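Local atomic coordinates of putative sporulation-specific glycosylase ydhD (Bacillus subtilis subsp. subtilis str. 168, PDB entry 3CZ8), a protein that probably hydrolyses glycosidic bonds as a family 18 glycosylase linked to sporulation, and may bind chitin. Residues Ile218-Ile230 and Ala238-Ala250. The protein carries 1 engineered substitution. Sequence-based numbering, arbitrary orientation.
Sequences IIGVPLYGYDWII and ASAISNQNAIERA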
# COMPACT_ATOMS: atom_id res chain seq x y z
N ILE A 218 -3.77 -11.37 19.12
CA ILE A 218 -4.14 -11.00 17.76
C ILE A 218 -3.06 -11.55 16.82
O ILE A 218 -1.88 -11.29 17.02
CB ILE A 218 -4.28 -9.45 17.61
CG1 ILE A 218 -5.51 -8.93 18.37
CG2 ILE A 218 -4.38 -9.03 16.15
CD1 ILE A 218 -5.25 -8.46 19.79
N ILE A 219 -3.48 -12.35 15.84
CA ILE A 219 -2.54 -12.88 14.83
C ILE A 219 -2.42 -11.93 13.63
O ILE A 219 -3.34 -11.79 12.83
CB ILE A 219 -2.92 -14.32 14.38
CG1 ILE A 219 -3.07 -15.27 15.59
CG2 ILE A 219 -1.91 -14.87 13.36
CD1 ILE A 219 -1.81 -15.44 16.47
N GLY A 220 -1.28 -11.25 13.53
CA GLY A 220 -0.99 -10.38 12.40
C GLY A 220 -0.69 -11.17 11.13
O GLY A 220 0.04 -12.16 11.18
N VAL A 221 -1.26 -10.73 10.01
CA VAL A 221 -1.03 -11.38 8.71
C VAL A 221 0.08 -10.65 7.91
O VAL A 221 0.37 -9.48 8.19
CB VAL A 221 -2.34 -11.52 7.89
CG1 VAL A 221 -3.41 -12.32 8.67
CG2 VAL A 221 -2.87 -10.17 7.42
N PRO A 222 0.72 -11.35 6.93
CA PRO A 222 1.81 -10.73 6.16
C PRO A 222 1.45 -9.44 5.43
O PRO A 222 0.35 -9.30 4.91
CB PRO A 222 2.16 -11.81 5.12
CG PRO A 222 1.70 -13.06 5.71
CD PRO A 222 0.50 -12.75 6.52
N LEU A 223 2.39 -8.50 5.44
CA LEU A 223 2.29 -7.31 4.62
C LEU A 223 2.82 -7.60 3.21
O LEU A 223 2.23 -7.15 2.22
CB LEU A 223 3.07 -6.17 5.29
CG LEU A 223 3.28 -4.78 4.65
CD1 LEU A 223 1.98 -4.11 4.22
CD2 LEU A 223 4.07 -3.90 5.61
N TYR A 224 3.90 -8.38 3.13
CA TYR A 224 4.64 -8.65 1.88
C TYR A 224 4.66 -10.13 1.48
O TYR A 224 4.78 -11.00 2.35
CB TYR A 224 6.12 -8.25 2.04
CG TYR A 224 6.42 -6.78 2.24
CD1 TYR A 224 6.12 -5.85 1.25
CD2 TYR A 224 7.06 -6.34 3.40
CE1 TYR A 224 6.42 -4.50 1.42
CE2 TYR A 224 7.37 -4.99 3.58
CZ TYR A 224 7.04 -4.08 2.59
OH TYR A 224 7.34 -2.74 2.75
N GLY A 225 4.59 -10.39 0.18
CA GLY A 225 4.95 -11.69 -0.39
C GLY A 225 6.34 -11.47 -0.97
O GLY A 225 6.86 -10.35 -0.93
N TYR A 226 6.98 -12.52 -1.48
CA TYR A 226 8.33 -12.35 -2.03
C TYR A 226 8.56 -13.05 -3.36
O TYR A 226 7.99 -14.11 -3.61
CB TYR A 226 9.43 -12.73 -1.02
CG TYR A 226 9.40 -11.93 0.26
CD1 TYR A 226 10.05 -10.70 0.36
CD2 TYR A 226 8.71 -12.40 1.38
CE1 TYR A 226 10.00 -9.96 1.54
CE2 TYR A 226 8.65 -11.67 2.55
CZ TYR A 226 9.30 -10.46 2.63
OH TYR A 226 9.24 -9.76 3.81
N ASP A 227 9.41 -12.44 -4.18
CA ASP A 227 9.80 -12.97 -5.48
C ASP A 227 11.30 -13.26 -5.45
O ASP A 227 12.10 -12.33 -5.49
CB ASP A 227 9.48 -11.93 -6.56
CG ASP A 227 9.52 -12.50 -7.98
OD1 ASP A 227 8.82 -11.94 -8.84
OD2 ASP A 227 10.22 -13.50 -8.23
N TRP A 228 11.66 -14.54 -5.39
CA TRP A 228 13.06 -14.98 -5.32
C TRP A 228 13.53 -15.53 -6.67
O TRP A 228 12.78 -16.24 -7.33
CB TRP A 228 13.21 -16.13 -4.33
CG TRP A 228 13.03 -15.84 -2.87
CD1 TRP A 228 14.01 -15.47 -1.98
CD2 TRP A 228 11.83 -15.98 -2.10
NE1 TRP A 228 13.48 -15.34 -0.72
CE2 TRP A 228 12.15 -15.65 -0.76
CE3 TRP A 228 10.51 -16.34 -2.41
CZ2 TRP A 228 11.20 -15.67 0.27
CZ3 TRP A 228 9.57 -16.37 -1.38
CH2 TRP A 228 9.92 -16.03 -0.06
N ILE A 229 14.77 -15.25 -7.05
CA ILE A 229 15.40 -15.96 -8.16
C ILE A 229 15.94 -17.32 -7.67
O ILE A 229 16.84 -17.36 -6.82
CB ILE A 229 16.53 -15.13 -8.86
CG1 ILE A 229 15.94 -13.99 -9.69
CG2 ILE A 229 17.36 -16.01 -9.80
CD1 ILE A 229 16.14 -12.61 -9.10
N ILE A 230 15.37 -18.42 -8.17
CA ILE A 230 15.89 -19.75 -7.85
C ILE A 230 17.14 -20.07 -8.68
O ILE A 230 17.49 -19.31 -9.59
CB ILE A 230 14.82 -20.88 -7.76
CG1 ILE A 230 13.87 -20.88 -8.96
CG2 ILE A 230 14.06 -20.77 -6.44
CD1 ILE A 230 12.93 -22.07 -8.98
N ALA A 238 15.64 -10.76 -2.41
CA ALA A 238 14.36 -11.00 -3.09
C ALA A 238 13.54 -9.72 -3.18
O ALA A 238 13.75 -8.79 -2.40
CB ALA A 238 13.57 -12.07 -2.38
N SER A 239 12.62 -9.68 -4.12
CA SER A 239 11.74 -8.52 -4.26
C SER A 239 10.54 -8.66 -3.34
O SER A 239 9.79 -9.64 -3.44
CB SER A 239 11.28 -8.35 -5.71
OG SER A 239 12.38 -8.07 -6.57
N ALA A 240 10.39 -7.69 -2.44
CA ALA A 240 9.26 -7.61 -1.52
C ALA A 240 8.07 -6.97 -2.23
O ALA A 240 8.11 -5.78 -2.58
CB ALA A 240 9.64 -6.80 -0.28
N ILE A 241 7.03 -7.76 -2.45
CA ILE A 241 5.87 -7.33 -3.23
C ILE A 241 4.58 -7.60 -2.47
O ILE A 241 4.53 -8.47 -1.59
CB ILE A 241 5.83 -8.01 -4.64
CG1 ILE A 241 5.63 -9.53 -4.54
CG2 ILE A 241 7.09 -7.69 -5.46
CD1 ILE A 241 5.52 -10.21 -5.88
N SER A 242 3.53 -6.86 -2.80
CA SER A 242 2.23 -7.05 -2.17
C SER A 242 1.59 -8.32 -2.70
O SER A 242 2.03 -8.87 -3.71
CB SER A 242 1.31 -5.83 -2.39
OG SER A 242 0.63 -5.90 -3.64
N ASN A 243 0.55 -8.79 -2.02
CA ASN A 243 -0.16 -9.98 -2.45
C ASN A 243 -0.84 -9.79 -3.81
O ASN A 243 -0.87 -10.72 -4.62
CB ASN A 243 -1.14 -10.44 -1.38
CG ASN A 243 -0.44 -10.91 -0.11
OD1 ASN A 243 0.51 -11.69 -0.17
ND2 ASN A 243 -0.89 -10.41 1.04
N GLN A 244 -1.35 -8.59 -4.06
CA GLN A 244 -1.90 -8.25 -5.37
C GLN A 244 -0.82 -8.21 -6.45
O GLN A 244 -1.04 -8.69 -7.57
CB GLN A 244 -2.69 -6.94 -5.34
CG GLN A 244 -3.58 -6.77 -6.57
CD GLN A 244 -4.35 -5.48 -6.58
OE1 GLN A 244 -4.97 -5.10 -5.59
NE2 GLN A 244 -4.33 -4.80 -7.72
N ASN A 245 0.36 -7.67 -6.11
CA ASN A 245 1.53 -7.68 -7.00
C ASN A 245 1.93 -9.08 -7.46
O ASN A 245 2.31 -9.26 -8.61
CB ASN A 245 2.75 -7.04 -6.34
CG ASN A 245 2.60 -5.55 -6.15
OD1 ASN A 245 3.31 -4.96 -5.34
ND2 ASN A 245 1.69 -4.93 -6.90
N ALA A 246 1.87 -10.04 -6.55
CA ALA A 246 2.12 -11.44 -6.87
C ALA A 246 1.14 -11.99 -7.90
O ALA A 246 1.54 -12.65 -8.86
CB ALA A 246 2.10 -12.29 -5.61
N ILE A 247 -0.15 -11.71 -7.70
CA ILE A 247 -1.20 -12.08 -8.65
C ILE A 247 -0.98 -11.39 -10.00
O ILE A 247 -1.12 -12.03 -11.04
CB ILE A 247 -2.60 -11.80 -8.06
CG1 ILE A 247 -3.02 -12.98 -7.18
CG2 ILE A 247 -3.65 -11.55 -9.14
CD1 ILE A 247 -3.79 -12.59 -5.95
N GLU A 248 -0.60 -10.12 -9.96
CA GLU A 248 -0.27 -9.34 -11.16
C GLU A 248 0.91 -9.91 -11.95
O GLU A 248 0.91 -9.87 -13.18
CB GLU A 248 -0.02 -7.88 -10.80
CG GLU A 248 -1.31 -7.10 -10.45
CD GLU A 248 -1.05 -5.84 -9.63
OE1 GLU A 248 0.11 -5.58 -9.23
OE2 GLU A 248 -2.03 -5.11 -9.38
N ARG A 249 1.91 -10.44 -11.24
CA ARG A 249 3.06 -11.09 -11.88
C ARG A 249 2.71 -12.46 -12.46
O ARG A 249 3.25 -12.85 -13.48
CB ARG A 249 4.24 -11.20 -10.92
CG ARG A 249 4.88 -9.86 -10.64
CD ARG A 249 6.14 -10.00 -9.81
NE ARG A 249 6.67 -8.68 -9.47
CZ ARG A 249 7.94 -8.43 -9.14
NH1 ARG A 249 8.83 -9.41 -9.10
NH2 ARG A 249 8.31 -7.19 -8.85
N ALA A 250 1.81 -13.18 -11.80
CA ALA A 250 1.31 -14.45 -12.31
C ALA A 250 0.54 -14.29 -13.62
O ALA A 250 0.56 -15.19 -14.45
CB ALA A 250 0.45 -15.16 -11.26
O HOH W 1 -1.23 -10.95 3.79
O HOH W 2 0.32 -7.59 0.66
O HOH W 3 2.32 -12.58 1.63
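D227 turns CG away from its backbone N (chi1 -165°) and R249 sends an extended chain from CG to NE, bringing carboxylate and guanidinium together on the face of the beta hairpin that carries D227, S239 and I241. Its strands, 225-229 and 239-241, run antiparallel in the small sheet inserted after barrel strand 217-220, consistent with the alpha/beta insertion of family 18 TIM barrels. In the salt bridge, R249 NH1 lies 2.5 Å from D227 OD1; the acceptor sits near the guanidinium plane, but the nitrogen approaches from above the carboxylate, the planes 61° apart. I241 CG2 packs 3.6 Å above one guanidinium face. Y270 also bonds OD1 and H278 takes OD2, so three side chains grip this buried acid. With an alanine at R249, the D227 carboxylate would probably lose its cationic mate, and I241 CG2 the flat group packed against it. Backbone bonds pair G225 with I241 and D227 with S239. On the other face, A240 CB sits 3.7 Å from Y226 CE1 and makes a CH-pi contact over the Y224 ring, whose opposite face carries L223 CG. A238 CB lies over the W228 pyrrole ring, 3.7 Å from its centroid. S242 and N245 start helix 243-252 with a capping box. N243 ND2 reaches Q244 of the second subunit, while one water donates to Y224 O and, at 2.7 Å, to N243 OD1.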